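Local structure of insecticidal crystal protein Cry35Ab1 (Bacillus thuringiensis, 4JP0) at residues Leu205-Tyr210 with Thr316-Tyr321; Trp233-Asp238 with Ile333-Asn338; Gly248-Ile253 with Thr287-Lys292; Ser255-Asp260 with Leu279-Ser284. The protein forms one component of a binary insecticidal toxin active on western corn rootworm, with the larval midgut epithelium as its probable target. All coordinates share one frame; numbering follows the deposited sequence.

Interaction 1. Residues Leu205-Tyr210 with Thr316-Tyr321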
loop_
_atom_site.group_PDB
_atom_site.type_symbol
_atom_site.label_atom_id
_atom_site.label_comp_id
_atom_site.label_asym_id
_atom_site.label_seq_id
_atom_site.Cartn_x
_atom_site.Cartn_y
_atom_site.Cartn_z
ATOM N N LEU A 205 1.092 0.054 6.508
ATOM C CA LEU A 205 -0.110 0.176 5.668
ATOM C C LEU A 205 -0.890 -1.169 5.791
ATOM O O LEU A 205 -0.377 -2.262 5.494
ATOM C CB LEU A 205 0.299 0.508 4.225
ATOM C CG LEU A 205 -0.788 0.574 3.154
ATOM C CD1 LEU A 205 -1.932 1.517 3.558
ATOM C CD2 LEU A 205 -0.183 0.970 1.786
ATOM N N LYS A 206 -2.128 -1.069 6.273
ATOM C CA LYS A 206 -2.952 -2.227 6.526
ATOM C C LYS A 206 -4.118 -2.212 5.587
ATOM O O LYS A 206 -4.592 -1.126 5.187
ATOM C CB LYS A 206 -3.559 -2.115 7.921
ATOM C CG LYS A 206 -2.585 -1.908 9.038
ATOM C CD LYS A 206 -3.305 -2.104 10.369
ATOM C CE LYS A 206 -2.430 -1.714 11.538
ATOM N NZ LYS A 206 -3.057 -1.997 12.835
ATOM N N LYS A 207 -4.581 -3.413 5.260
ATOM C CA LYS A 207 -5.826 -3.598 4.498
ATOM C C LYS A 207 -6.785 -4.499 5.268
ATOM O O LYS A 207 -6.488 -5.684 5.475
ATOM C CB LYS A 207 -5.599 -4.204 3.108
ATOM C CG LYS A 207 -6.846 -4.038 2.231
ATOM C CD LYS A 207 -6.791 -4.778 0.863
ATOM C CE LYS A 207 -7.061 -6.280 1.010
ATOM N NZ LYS A 207 -7.058 -6.991 -0.315
ATOM N N TYR A 208 -7.916 -3.937 5.705
ATOM C CA TYR A 208 -8.954 -4.693 6.376
ATOM C C TYR A 208 -10.108 -4.885 5.436
ATOM O O TYR A 208 -10.378 -4.022 4.578
ATOM C CB TYR A 208 -9.502 -3.921 7.567
ATOM C CG TYR A 208 -8.539 -3.757 8.726
ATOM C CD1 TYR A 208 -7.822 -2.569 8.919
ATOM C CD2 TYR A 208 -8.343 -4.779 9.635
ATOM C CE1 TYR A 208 -6.921 -2.438 10.002
ATOM C CE2 TYR A 208 -7.464 -4.626 10.707
ATOM C CZ TYR A 208 -6.762 -3.457 10.879
ATOM O OH TYR A 208 -5.886 -3.329 11.970
ATOM N N GLN A 209 -10.792 -6.015 5.581
ATOM C CA GLN A 209 -12.041 -6.231 4.852
ATOM C C GLN A 209 -13.078 -6.771 5.831
ATOM O O GLN A 209 -12.723 -7.322 6.879
ATOM C CB GLN A 209 -11.862 -7.150 3.651
ATOM C CG GLN A 209 -11.053 -6.516 2.527
ATOM C CD GLN A 209 -10.842 -7.468 1.367
ATOM O OE1 GLN A 209 -10.575 -8.651 1.572
ATOM N NE2 GLN A 209 -10.945 -6.950 0.137
ATOM N N TYR A 210 -14.343 -6.550 5.502
ATOM C CA TYR A 210 -15.473 -6.978 6.301
ATOM C C TYR A 210 -16.739 -6.704 5.491
ATOM O O TYR A 210 -16.691 -6.002 4.479
ATOM C CB TYR A 210 -15.535 -6.216 7.629
ATOM C CG TYR A 210 -15.436 -4.707 7.523
ATOM C CD1 TYR A 210 -16.572 -3.903 7.545
ATOM C CD2 TYR A 210 -14.194 -4.079 7.450
ATOM C CE1 TYR A 210 -16.458 -2.487 7.476
ATOM C CE2 TYR A 210 -14.087 -2.703 7.398
ATOM C CZ TYR A 210 -15.196 -1.918 7.413
ATOM O OH TYR A 210 -15.015 -0.551 7.340
ATOM N N THR A 316 -13.565 -2.507 1.934
ATOM C CA THR A 316 -12.102 -2.584 2.088
ATOM C C THR A 316 -11.638 -1.300 2.741
ATOM O O THR A 316 -11.964 -0.197 2.273
ATOM C CB THR A 316 -11.437 -2.756 0.734
ATOM O OG1 THR A 316 -11.814 -4.024 0.205
ATOM C CG2 THR A 316 -9.897 -2.868 0.869
ATOM N N SER A 317 -10.860 -1.412 3.815
ATOM C CA SER A 317 -10.357 -0.233 4.499
ATOM C C SER A 317 -8.817 -0.224 4.432
ATOM O O SER A 317 -8.169 -1.100 4.963
ATOM C CB SER A 317 -10.790 -0.249 5.975
ATOM O OG SER A 317 -10.380 0.945 6.628
ATOM N N LEU A 318 -8.264 0.773 3.760
ATOM C CA LEU A 318 -6.814 0.940 3.663
ATOM C C LEU A 318 -6.452 1.973 4.725
ATOM O O LEU A 318 -7.035 3.059 4.754
ATOM C CB LEU A 318 -6.485 1.439 2.270
ATOM C CG LEU A 318 -6.406 0.285 1.269
ATOM C CD1 LEU A 318 -6.104 0.765 -0.168
ATOM C CD2 LEU A 318 -5.340 -0.658 1.725
ATOM N N GLU A 319 -5.524 1.649 5.620
ATOM C CA GLU A 319 -5.228 2.551 6.739
ATOM C C GLU A 319 -3.717 2.619 6.928
ATOM O O GLU A 319 -3.054 1.610 6.978
ATOM C CB GLU A 319 -5.896 2.035 8.028
ATOM C CG GLU A 319 -7.423 1.895 7.922
ATOM C CD GLU A 319 -8.066 1.137 9.096
ATOM O OE1 GLU A 319 -7.441 0.963 10.148
ATOM O OE2 GLU A 319 -9.229 0.697 8.981
ATOM N N LEU A 320 -3.204 3.826 7.063
ATOM C CA LEU A 320 -1.776 4.059 7.141
ATOM C C LEU A 320 -1.412 4.650 8.487
ATOM O O LEU A 320 -2.054 5.616 8.941
ATOM C CB LEU A 320 -1.383 5.044 6.044
ATOM C CG LEU A 320 0.094 5.405 5.959
ATOM C CD1 LEU A 320 0.885 4.212 5.480
ATOM C CD2 LEU A 320 0.319 6.589 4.997
ATOM N N TYR A 321 -0.356 4.095 9.089
ATOM C CA TYR A 321 0.080 4.454 10.441
ATOM C C TYR A 321 1.566 4.780 10.554
ATOM O O TYR A 321 2.417 4.078 9.952
ATOM C CB TYR A 321 -0.155 3.262 11.375
ATOM C CG TYR A 321 -1.606 2.782 11.425
ATOM C CD1 TYR A 321 -2.119 1.970 10.419
ATOM C CD2 TYR A 321 -2.455 3.167 12.457
ATOM C CE1 TYR A 321 -3.409 1.543 10.448
ATOM C CE2 TYR A 321 -3.778 2.712 12.501
ATOM C CZ TYR A 321 -4.244 1.922 11.484
ATOM O OH TYR A 321 -5.559 1.474 11.494
#
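Lys206 meets Tyr321 through its methylenes and through its charge. The lysine chain is extended beyond CG and crosses the tyrosine at about a right angle, bringing CE to 3.6 Å from Tyr321 CE1. NZ stands over one face, offset toward the rim, in a cation-pi contact 4.6 Å from the ring centroid. The ammonium is also held by Tyr208 OH, at 3.2 Å from NZ, and by a salt bridge to Glu327. Next to this pair, the Glu319 carboxylate crosses the Tyr208 side chain at about a right angle, its plane turned 39° from the ring, with OE1 3.4 Å from Tyr208 CE1. Ser317 holds one oxygen of that carboxylate: its OG, anti to the backbone N (chi1 -176°), donates to the anti lone pair of Glu319 OE2 at 2.6 Å and is itself bonded to Gln334.

On the other face of the sheet apolar and polar contacts mix. Lys207 CG lies 3.5 Å from Thr316 CG2, and Leu205 CB 4.0 Å from Leu320 CD1. Gln209 NE2 adds a polar bond to Thr316 OG1, 3.1 Å long and in the amide plane. Helix 240-247 packs on Leu205, Leu318 and Leu320. Beneath the side chains, Lys206-Glu319 and Tyr208-Ser317 are hydrogen-bonded pairs alternating with non-hydrogen-bonded ones, the regular ladder of the two inner strands in a four-stranded antiparallel sheet of this toxin_10 protein.

Interaction 2. Residues Trp233-Asp238 with Ile333-Asn338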
loop_
_atom_site.group_PDB
_atom_site.type_symbol
_atom_site.label_atom_id
_atom_site.label_comp_id
_atom_site.label_asym_id
_atom_site.label_seq_id
_atom_site.Cartn_x
_atom_site.Cartn_y
_atom_site.Cartn_z
ATOM N N TRP A 233 -22.938 2.271 -3.334
ATOM C CA TRP A 233 -21.647 1.627 -3.148
ATOM C C TRP A 233 -20.596 2.604 -3.619
ATOM O O TRP A 233 -20.930 3.719 -4.041
ATOM C CB TRP A 233 -21.564 0.302 -3.891
ATOM C CG TRP A 233 -21.740 0.416 -5.386
ATOM C CD1 TRP A 233 -22.914 0.514 -6.086
ATOM C CD2 TRP A 233 -20.698 0.402 -6.355
ATOM N NE1 TRP A 233 -22.655 0.579 -7.436
ATOM C CE2 TRP A 233 -21.295 0.517 -7.625
ATOM C CE3 TRP A 233 -19.305 0.333 -6.273
ATOM C CZ2 TRP A 233 -20.551 0.547 -8.800
ATOM C CZ3 TRP A 233 -18.565 0.361 -7.432
ATOM C CH2 TRP A 233 -19.183 0.473 -8.683
ATOM N N GLY A 234 -19.338 2.194 -3.563
ATOM C CA GLY A 234 -18.249 3.082 -3.936
ATOM C C GLY A 234 -17.584 3.620 -2.677
ATOM O O GLY A 234 -17.262 2.869 -1.755
ATOM N N THR A 235 -17.409 4.929 -2.621
ATOM C CA THR A 235 -16.802 5.537 -1.455
ATOM C C THR A 235 -17.315 6.933 -1.282
ATOM O O THR A 235 -17.634 7.597 -2.266
ATOM C CB THR A 235 -15.273 5.548 -1.577
ATOM O OG1 THR A 235 -14.705 6.137 -0.397
ATOM C CG2 THR A 235 -14.837 6.484 -2.707
ATOM N N GLU A 236 -17.409 7.370 -0.035
ATOM C CA GLU A 236 -17.836 8.725 0.268
ATOM C C GLU A 236 -16.641 9.543 0.701
ATOM O O GLU A 236 -16.772 10.708 1.071
ATOM C CB GLU A 236 -18.887 8.745 1.382
ATOM C CG GLU A 236 -20.258 8.230 0.966
ATOM C CD GLU A 236 -21.283 8.322 2.079
ATOM O OE1 GLU A 236 -20.903 8.700 3.212
ATOM O OE2 GLU A 236 -22.468 7.996 1.822
ATOM N N ILE A 237 -15.468 8.928 0.644
ATOM C CA ILE A 237 -14.244 9.589 1.032
ATOM C C ILE A 237 -13.661 10.344 -0.162
ATOM O O ILE A 237 -13.717 9.873 -1.289
ATOM C CB ILE A 237 -13.235 8.535 1.561
ATOM C CG1 ILE A 237 -13.838 7.795 2.750
ATOM C CG2 ILE A 237 -11.893 9.194 1.951
ATOM C CD1 ILE A 237 -14.460 8.740 3.787
ATOM N N ASP A 238 -13.150 11.541 0.093
ATOM C CA ASP A 238 -12.426 12.293 -0.912
ATOM C C ASP A 238 -11.051 11.630 -1.103
ATOM O O ASP A 238 -10.264 11.549 -0.155
ATOM C CB ASP A 238 -12.242 13.706 -0.410
ATOM C CG ASP A 238 -11.425 14.533 -1.342
ATOM O OD1 ASP A 238 -10.899 13.998 -2.346
ATOM O OD2 ASP A 238 -11.245 15.732 -1.136
ATOM N N ILE A 333 -9.197 5.136 4.232
ATOM C CA ILE A 333 -10.230 5.265 3.212
ATOM C C ILE A 333 -10.938 3.944 3.165
ATOM O O ILE A 333 -10.286 2.893 3.244
ATOM C CB ILE A 333 -9.654 5.653 1.819
ATOM C CG1 ILE A 333 -10.735 5.521 0.738
ATOM C CG2 ILE A 333 -8.505 4.768 1.471
ATOM C CD1 ILE A 333 -10.353 6.159 -0.635
ATOM N N GLN A 334 -12.270 4.001 3.129
ATOM C CA GLN A 334 -13.071 2.806 2.973
ATOM C C GLN A 334 -13.782 2.842 1.622
ATOM O O GLN A 334 -14.234 3.899 1.177
ATOM C CB GLN A 334 -14.112 2.673 4.079
ATOM C CG GLN A 334 -13.519 2.307 5.412
ATOM C CD GLN A 334 -12.989 3.521 6.115
ATOM O OE1 GLN A 334 -13.662 4.566 6.139
ATOM N NE2 GLN A 334 -11.792 3.404 6.695
ATOM N N THR A 335 -13.824 1.700 0.954
ATOM C CA THR A 335 -14.516 1.588 -0.333
ATOM C C THR A 335 -15.340 0.312 -0.319
ATOM O O THR A 335 -15.044 -0.596 0.460
ATOM C CB THR A 335 -13.513 1.539 -1.509
ATOM O OG1 THR A 335 -12.670 0.391 -1.406
ATOM C CG2 THR A 335 -12.525 2.735 -1.471
ATOM N N SER A 336 -16.372 0.241 -1.165
ATOM C CA SER A 336 -17.143 -0.988 -1.293
ATOM C C SER A 336 -17.188 -1.361 -2.769
ATOM O O SER A 336 -17.201 -0.497 -3.629
ATOM C CB SER A 336 -18.552 -0.831 -0.719
ATOM O OG SER A 336 -19.248 0.195 -1.400
ATOM N N ASP A 337 -17.229 -2.654 -3.031
ATOM C CA ASP A 337 -17.081 -3.264 -4.350
ATOM C C ASP A 337 -18.407 -3.897 -4.765
ATOM O O ASP A 337 -18.834 -4.921 -4.215
ATOM C CB ASP A 337 -16.003 -4.334 -4.208
ATOM C CG ASP A 337 -15.716 -5.078 -5.490
ATOM O OD1 ASP A 337 -16.480 -4.908 -6.477
ATOM O OD2 ASP A 337 -14.747 -5.882 -5.571
ATOM N N ASN A 338 -19.059 -3.274 -5.741
ATOM C CA ASN A 338 -20.384 -3.721 -6.146
ATOM C C ASN A 338 -20.372 -5.146 -6.659
ATOM O O ASN A 338 -21.411 -5.807 -6.666
ATOM C CB ASN A 338 -21.037 -2.753 -7.121
ATOM C CG ASN A 338 -20.421 -2.805 -8.477
ATOM O OD1 ASN A 338 -19.194 -2.734 -8.621
ATOM N ND2 ASN A 338 -21.269 -2.929 -9.503
HETATM O O HOH W 1 -19.589 2.013 0.547
#
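Gly234 and Ser336 face each other on chains that run 166° apart, nearly antiparallel, and Ser336 N donates to Gly234 O over 2.8 Å. The return bond from Gly234 N to Ser336 O is weak; a better acceptor is Ser336 OG, which chi1 of 60° places between its own backbone N and carbonyl carbon, 2.9 Å from Gly234 N. A water sits 2.7 Å from the same Ser336 OG.

The Thr235 hydroxyl both donates and accepts. OG1 donates to Gln334 O at 2.8 Å, nearly along the C=O axis, and accepts from Ile237 N, which makes an ST turn. Asn338 lies over Trp233: its CB is 3.4 Å from the centroid of the five-membered ring in a CH-pi contact, and its amide, only 10° from the indole plane, stacks on the six-membered part with OD1 3.2 Å from Trp233 CH2. Ser336 O approaches the indole at its edge, whereas the buried Trp233 NE1 has no partner in the model.

Farther along, Ile237 CB rests 4.0 Å from Ile333 CG1. Helix 240-247 borders this end through Thr242 and Ile243, while Trp233 touches Leu313 of strand 307-323 and meets the ring of Tyr293 on strand 292-301.

Interaction 3. Residues Gly248-Ile253 with Thr287-Lys292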
loop_
_atom_site.group_PDB
_atom_site.type_symbol
_atom_site.label_atom_id
_atom_site.label_comp_id
_atom_site.label_asym_id
_atom_site.label_seq_id
_atom_site.Cartn_x
_atom_site.Cartn_y
_atom_site.Cartn_z
ATOM N N GLY A 248 0.078 8.598 -3.168
ATOM C CA GLY A 248 0.254 8.654 -4.617
ATOM C C GLY A 248 -0.476 7.575 -5.415
ATOM O O GLY A 248 -0.068 7.210 -6.523
ATOM N N PHE A 249 -1.547 7.029 -4.852
ATOM C CA PHE A 249 -2.390 6.114 -5.633
ATOM C C PHE A 249 -3.856 6.314 -5.290
ATOM O O PHE A 249 -4.180 6.908 -4.257
ATOM C CB PHE A 249 -1.933 4.636 -5.616
ATOM C CG PHE A 249 -2.178 3.903 -4.335
ATOM C CD1 PHE A 249 -3.344 3.171 -4.147
ATOM C CD2 PHE A 249 -1.184 3.823 -3.370
ATOM C CE1 PHE A 249 -3.548 2.456 -3.000
ATOM C CE2 PHE A 249 -1.382 3.126 -2.212
ATOM C CZ PHE A 249 -2.543 2.427 -2.014
ATOM N N GLN A 250 -4.717 5.848 -6.191
ATOM C CA GLN A 250 -6.174 5.927 -6.002
ATOM C C GLN A 250 -6.819 4.572 -6.215
ATOM O O GLN A 250 -6.212 3.670 -6.812
ATOM C CB GLN A 250 -6.804 6.928 -6.979
ATOM C CG GLN A 250 -6.661 6.548 -8.448
ATOM C CD GLN A 250 -7.030 7.688 -9.397
ATOM O OE1 GLN A 250 -6.623 8.827 -9.183
ATOM N NE2 GLN A 250 -7.792 7.378 -10.449
ATOM N N ILE A 251 -8.059 4.435 -5.741
ATOM C CA ILE A 251 -8.808 3.221 -5.966
ATOM C C ILE A 251 -9.795 3.544 -7.057
ATOM O O ILE A 251 -10.541 4.513 -6.952
ATOM C CB ILE A 251 -9.553 2.758 -4.735
ATOM C CG1 ILE A 251 -8.599 2.561 -3.541
ATOM C CG2 ILE A 251 -10.200 1.445 -5.057
ATOM C CD1 ILE A 251 -7.458 1.653 -3.835
ATOM N N ASN A 252 -9.771 2.753 -8.119
ATOM C CA ASN A 252 -10.696 2.970 -9.242
ATOM C C ASN A 252 -11.996 2.194 -9.089
ATOM O O ASN A 252 -12.173 1.421 -8.136
ATOM C CB ASN A 252 -10.017 2.628 -10.562
ATOM C CG ASN A 252 -9.140 3.736 -11.046
ATOM O OD1 ASN A 252 -9.026 4.778 -10.392
ATOM N ND2 ASN A 252 -8.507 3.533 -12.205
ATOM N N ILE A 253 -12.910 2.378 -10.043
ATOM C CA ILE A 253 -14.260 1.813 -9.913
ATOM C C ILE A 253 -14.284 0.271 -9.785
ATOM O O ILE A 253 -15.242 -0.355 -9.290
ATOM C CB ILE A 253 -15.122 2.356 -11.105
ATOM C CG1 ILE A 253 -16.603 2.039 -10.928
ATOM C CG2 ILE A 253 -14.597 1.835 -12.442
ATOM C CD1 ILE A 253 -17.503 2.856 -11.834
ATOM N N THR A 287 -10.360 3.197 -15.950
ATOM C CA THR A 287 -9.767 4.507 -15.918
ATOM C C THR A 287 -10.528 5.439 -14.978
ATOM O O THR A 287 -10.028 6.502 -14.601
ATOM C CB THR A 287 -9.694 5.074 -17.343
ATOM O OG1 THR A 287 -8.945 6.292 -17.338
ATOM C CG2 THR A 287 -11.054 5.501 -17.826
ATOM N N LYS A 288 -11.726 5.038 -14.566
ATOM C CA LYS A 288 -12.530 5.896 -13.695
ATOM C C LYS A 288 -12.214 5.699 -12.207
ATOM O O LYS A 288 -12.246 4.588 -11.733
ATOM C CB LYS A 288 -14.026 5.652 -13.927
ATOM C CG LYS A 288 -14.928 6.616 -13.180
ATOM C CD LYS A 288 -16.394 6.405 -13.555
ATOM C CE LYS A 288 -17.299 7.555 -13.056
ATOM N NZ LYS A 288 -17.482 7.613 -11.562
ATOM N N ILE A 289 -11.923 6.791 -11.499
ATOM C CA ILE A 289 -11.689 6.777 -10.065
ATOM C C ILE A 289 -12.961 6.404 -9.336
ATOM O O ILE A 289 -14.031 6.781 -9.769
ATOM C CB ILE A 289 -11.227 8.171 -9.592
ATOM C CG1 ILE A 289 -10.754 8.122 -8.139
ATOM C CG2 ILE A 289 -12.343 9.180 -9.719
ATOM C CD1 ILE A 289 -9.912 9.327 -7.708
ATOM N N MET A 290 -12.864 5.672 -8.227
ATOM C CA MET A 290 -14.098 5.332 -7.515
ATOM C C MET A 290 -14.755 6.543 -6.874
ATOM O O MET A 290 -14.117 7.304 -6.131
ATOM C CB MET A 290 -13.873 4.301 -6.417
ATOM C CG MET A 290 -15.202 3.884 -5.779
ATOM S SD MET A 290 -14.902 2.871 -4.374
ATOM C CE MET A 290 -14.240 1.396 -5.170
ATOM N N GLU A 291 -16.039 6.730 -7.124
ATOM C CA GLU A 291 -16.778 7.746 -6.417
ATOM C C GLU A 291 -17.932 7.122 -5.634
ATOM O O GLU A 291 -17.791 6.073 -5.104
ATOM C CB GLU A 291 -17.267 8.847 -7.334
ATOM C CG GLU A 291 -16.512 8.968 -8.608
ATOM C CD GLU A 291 -16.951 10.122 -9.460
ATOM O OE1 GLU A 291 -18.007 10.746 -9.196
ATOM O OE2 GLU A 291 -16.201 10.405 -10.392
ATOM N N LYS A 292 -19.051 7.808 -5.578
ATOM C CA LYS A 292 -20.256 7.322 -4.919
ATOM C C LYS A 292 -21.275 6.923 -6.009
ATOM O O LYS A 292 -21.596 7.734 -6.879
ATOM C CB LYS A 292 -20.820 8.428 -4.015
ATOM C CG LYS A 292 -22.091 8.087 -3.271
ATOM C CD LYS A 292 -22.412 9.154 -2.217
ATOM C CE LYS A 292 -23.673 8.811 -1.415
ATOM N NZ LYS A 292 -23.602 9.227 0.039
HETATM O O HOH W 2 -7.334 5.871 -13.964
#
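Asn252 and Ile289 form a single backbone bridge where the chain leaving the short strand 249-251 crosses the irregular loop before strand 292-301, the two running 91° apart. Two bonds make the bridge. Met290 N donates to Ile251 O at 2.9 Å, in the carbonyl plane and on a lone pair, and Ile253 N donates to Lys288 O at the same length.

Around these bonds the side chains fit closely. Asn252 CB lies only 3.2 Å from Lys288 O, and chi1 of -80° sets its CG anti to the carbonyl carbon, against that same oxygen. Its OD1 approaches Ile289 CA at 3.3 Å. On the other branch, ND2 bonds to Glu286 O and Ser284 OG, and also to a water whose oxygen is 2.8 Å from Thr287 O, to which it donates. Gln250 crosses the Ile289 side chain at about a right angle.

Ile251 and Met290 lie side by side, pointing the same way; a bend at chi3 places the methionine CE 4.0 Å from Ile251 CG2. On the partly exposed flank, Ile253 CD1 packs 4.1 Å from Lys288 CD, while Lys288 NZ is held by Glu291 and Tyr293. In the second shell, the Gln239 side chain bonds to both Ile251 N and Met290 O, uniting the two backbones again. The arrangement is that of an isolated beta bridge, joining the connection of the small hairpin 249-251/257-259 to a crossing loop.

Interaction 4. Residues Ser255-Asp260 with Leu279-Ser284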
loop_
_atom_site.group_PDB
_atom_site.type_symbol
_atom_site.label_atom_id
_atom_site.label_comp_id
_atom_site.label_asym_id
_atom_site.label_seq_id
_atom_site.Cartn_x
_atom_site.Cartn_y
_atom_site.Cartn_z
ATOM N N SER A 255 -12.228 -1.205 -7.985
ATOM C CA SER A 255 -11.603 -1.495 -6.676
ATOM C C SER A 255 -10.119 -1.841 -6.847
ATOM O O SER A 255 -9.443 -2.269 -5.897
ATOM C CB SER A 255 -12.314 -2.593 -5.886
ATOM O OG SER A 255 -13.504 -2.096 -5.293
ATOM N N GLY A 256 -9.593 -1.653 -8.050
ATOM C CA GLY A 256 -8.170 -1.885 -8.237
ATOM C C GLY A 256 -7.426 -0.577 -8.033
ATOM O O GLY A 256 -8.020 0.491 -8.063
ATOM N N MET A 257 -6.122 -0.650 -7.843
ATOM C CA MET A 257 -5.383 0.573 -7.595
ATOM C C MET A 257 -4.800 1.143 -8.892
ATOM O O MET A 257 -4.486 0.403 -9.820
ATOM C CB MET A 257 -4.272 0.361 -6.557
ATOM C CG MET A 257 -3.396 -0.844 -6.825
ATOM S SD MET A 257 -2.189 -1.111 -5.485
ATOM C CE MET A 257 -1.172 -2.309 -6.281
ATOM N N LYS A 258 -4.648 2.462 -8.910
ATOM C CA LYS A 258 -4.128 3.203 -10.049
ATOM C C LYS A 258 -3.162 4.239 -9.491
ATOM O O LYS A 258 -3.488 4.956 -8.569
ATOM C CB LYS A 258 -5.310 3.830 -10.825
ATOM C CG LYS A 258 -5.028 5.098 -11.641
ATOM C CD LYS A 258 -4.101 4.901 -12.776
ATOM C CE LYS A 258 -4.172 6.124 -13.735
ATOM N NZ LYS A 258 -3.286 7.274 -13.296
ATOM N N PHE A 259 -1.951 4.301 -10.025
ATOM C CA PHE A 259 -0.941 5.197 -9.459
ATOM C C PHE A 259 -0.939 6.601 -10.056
ATOM O O PHE A 259 -1.016 6.767 -11.270
ATOM C CB PHE A 259 0.450 4.524 -9.480
ATOM C CG PHE A 259 0.545 3.350 -8.539
ATOM C CD1 PHE A 259 0.090 2.101 -8.920
ATOM C CD2 PHE A 259 1.045 3.517 -7.241
ATOM C CE1 PHE A 259 0.123 1.032 -8.018
ATOM C CE2 PHE A 259 1.102 2.475 -6.352
ATOM C CZ PHE A 259 0.635 1.218 -6.738
ATOM N N ASP A 260 -0.872 7.614 -9.201
ATOM C CA ASP A 260 -0.864 9.001 -9.647
ATOM C C ASP A 260 0.433 9.726 -9.306
ATOM O O ASP A 260 1.232 9.233 -8.521
ATOM C CB ASP A 260 -1.953 9.787 -8.944
ATOM C CG ASP A 260 -3.324 9.295 -9.251
ATOM O OD1 ASP A 260 -3.555 8.806 -10.377
ATOM O OD2 ASP A 260 -4.245 9.411 -8.427
ATOM N N LEU A 279 -0.601 -6.554 0.006
ATOM C CA LEU A 279 -1.943 -6.123 0.382
ATOM C C LEU A 279 -3.034 -6.851 -0.376
ATOM O O LEU A 279 -4.211 -6.735 -0.025
ATOM C CB LEU A 279 -2.085 -4.627 0.210
ATOM C CG LEU A 279 -1.128 -3.806 1.074
ATOM C CD1 LEU A 279 -1.387 -2.337 0.868
ATOM C CD2 LEU A 279 -1.295 -4.185 2.560
ATOM N N LYS A 280 -2.633 -7.621 -1.385
ATOM C CA LYS A 280 -3.580 -8.364 -2.230
ATOM C C LYS A 280 -4.605 -7.460 -2.854
ATOM O O LYS A 280 -5.828 -7.713 -2.776
ATOM C CB LYS A 280 -4.272 -9.511 -1.468
ATOM C CG LYS A 280 -3.320 -10.295 -0.587
ATOM C CD LYS A 280 -4.081 -11.141 0.420
ATOM C CE LYS A 280 -3.270 -12.364 0.851
ATOM N NZ LYS A 280 -4.134 -13.611 0.836
ATOM N N ILE A 281 -4.108 -6.413 -3.496
ATOM C CA ILE A 281 -4.960 -5.476 -4.200
ATOM C C ILE A 281 -4.578 -5.562 -5.669
ATOM O O ILE A 281 -3.407 -5.493 -6.011
ATOM C CB ILE A 281 -4.681 -4.068 -3.693
ATOM C CG1 ILE A 281 -5.193 -3.901 -2.260
ATOM C CG2 ILE A 281 -5.343 -3.043 -4.582
ATOM C CD1 ILE A 281 -4.669 -2.655 -1.628
ATOM N N GLU A 282 -5.569 -5.748 -6.527
ATOM C CA GLU A 282 -5.324 -5.860 -7.950
ATOM C C GLU A 282 -5.023 -4.501 -8.566
ATOM O O GLU A 282 -5.443 -3.466 -8.055
ATOM C CB GLU A 282 -6.570 -6.465 -8.624
ATOM C CG GLU A 282 -6.757 -7.938 -8.290
ATOM C CD GLU A 282 -7.942 -8.585 -8.982
ATOM O OE1 GLU A 282 -8.778 -7.861 -9.595
ATOM O OE2 GLU A 282 -8.035 -9.840 -8.906
ATOM N N TYR A 283 -4.258 -4.514 -9.649
ATOM C CA TYR A 283 -4.102 -3.335 -10.470
ATOM C C TYR A 283 -5.444 -3.116 -11.151
ATOM O O TYR A 283 -6.118 -4.080 -11.572
ATOM C CB TYR A 283 -3.035 -3.562 -11.536
ATOM C CG TYR A 283 -1.639 -3.784 -10.977
ATOM C CD1 TYR A 283 -0.990 -4.997 -11.122
ATOM C CD2 TYR A 283 -0.969 -2.777 -10.324
ATOM C CE1 TYR A 283 0.301 -5.190 -10.625
ATOM C CE2 TYR A 283 0.315 -2.974 -9.820
ATOM C CZ TYR A 283 0.922 -4.180 -9.968
ATOM O OH TYR A 283 2.174 -4.379 -9.469
ATOM N N SER A 284 -5.847 -1.856 -11.252
ATOM C CA SER A 284 -7.108 -1.520 -11.891
ATOM C C SER A 284 -7.068 -1.795 -13.379
ATOM O O SER A 284 -6.006 -1.734 -13.997
ATOM C CB SER A 284 -7.459 -0.058 -11.653
ATOM O OG SER A 284 -8.620 0.306 -12.381
HETATM O O HOH W 3 -8.042 -5.299 -5.306
#
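Met257 and Ile281 interlock where the second strand of the small beta hairpin 249-251/257-259 meets the loop after helix 272-279. The methionine is the principal bump. With chi1 near 49° its CG sits between the backbone N and the carbonyl carbon, and the extended chain beyond passes across Ile281 at about a right angle, leaving CG 3.7 Å and SD 3.8 Å from Ile281 CG2. Its tip settles beside Tyr283, with CE 3.9 Å from CE2 of that ring, and Phe259 comes to the ring edge from the same strand. A second fit is at Gly256: having no side chain, it lets the loop backbone come close, its CA 3.2 Å from Glu282 O, and Ser284 CB fits against its carbonyl carbon. Met257 N to Glu282 O and Ser284 N to Met257 O are the two bonds of a single bridge between Met257 and Tyr283. At the margin, Glu282 N donates to a water 2.8 Å away, which gives a weak bond to Ser255 O.

In the fold
From the N terminus, the chain first lays down 205-210 and then 233-238, which await partners in 316-321 and 333-338 respectively; interactions 1 and 2 therefore cross, each closing a loop of roughly a hundred residues. After 233-238 come 248-253 and 255-260, which carry the two strands of one hairpin. Residues 279-284 close the short loop of interaction 4, and 287-292 then close interaction 3 around it, so both fall within each larger loop. Neighbouring strands 307-323 and 327-346 of one sheet carry the second segments of interactions 1 and 2. A backbone bond between Thr235 and Glu291 links interactions 2 and 3, whereas Lys207 ties interaction 1 to the loop of interaction 4.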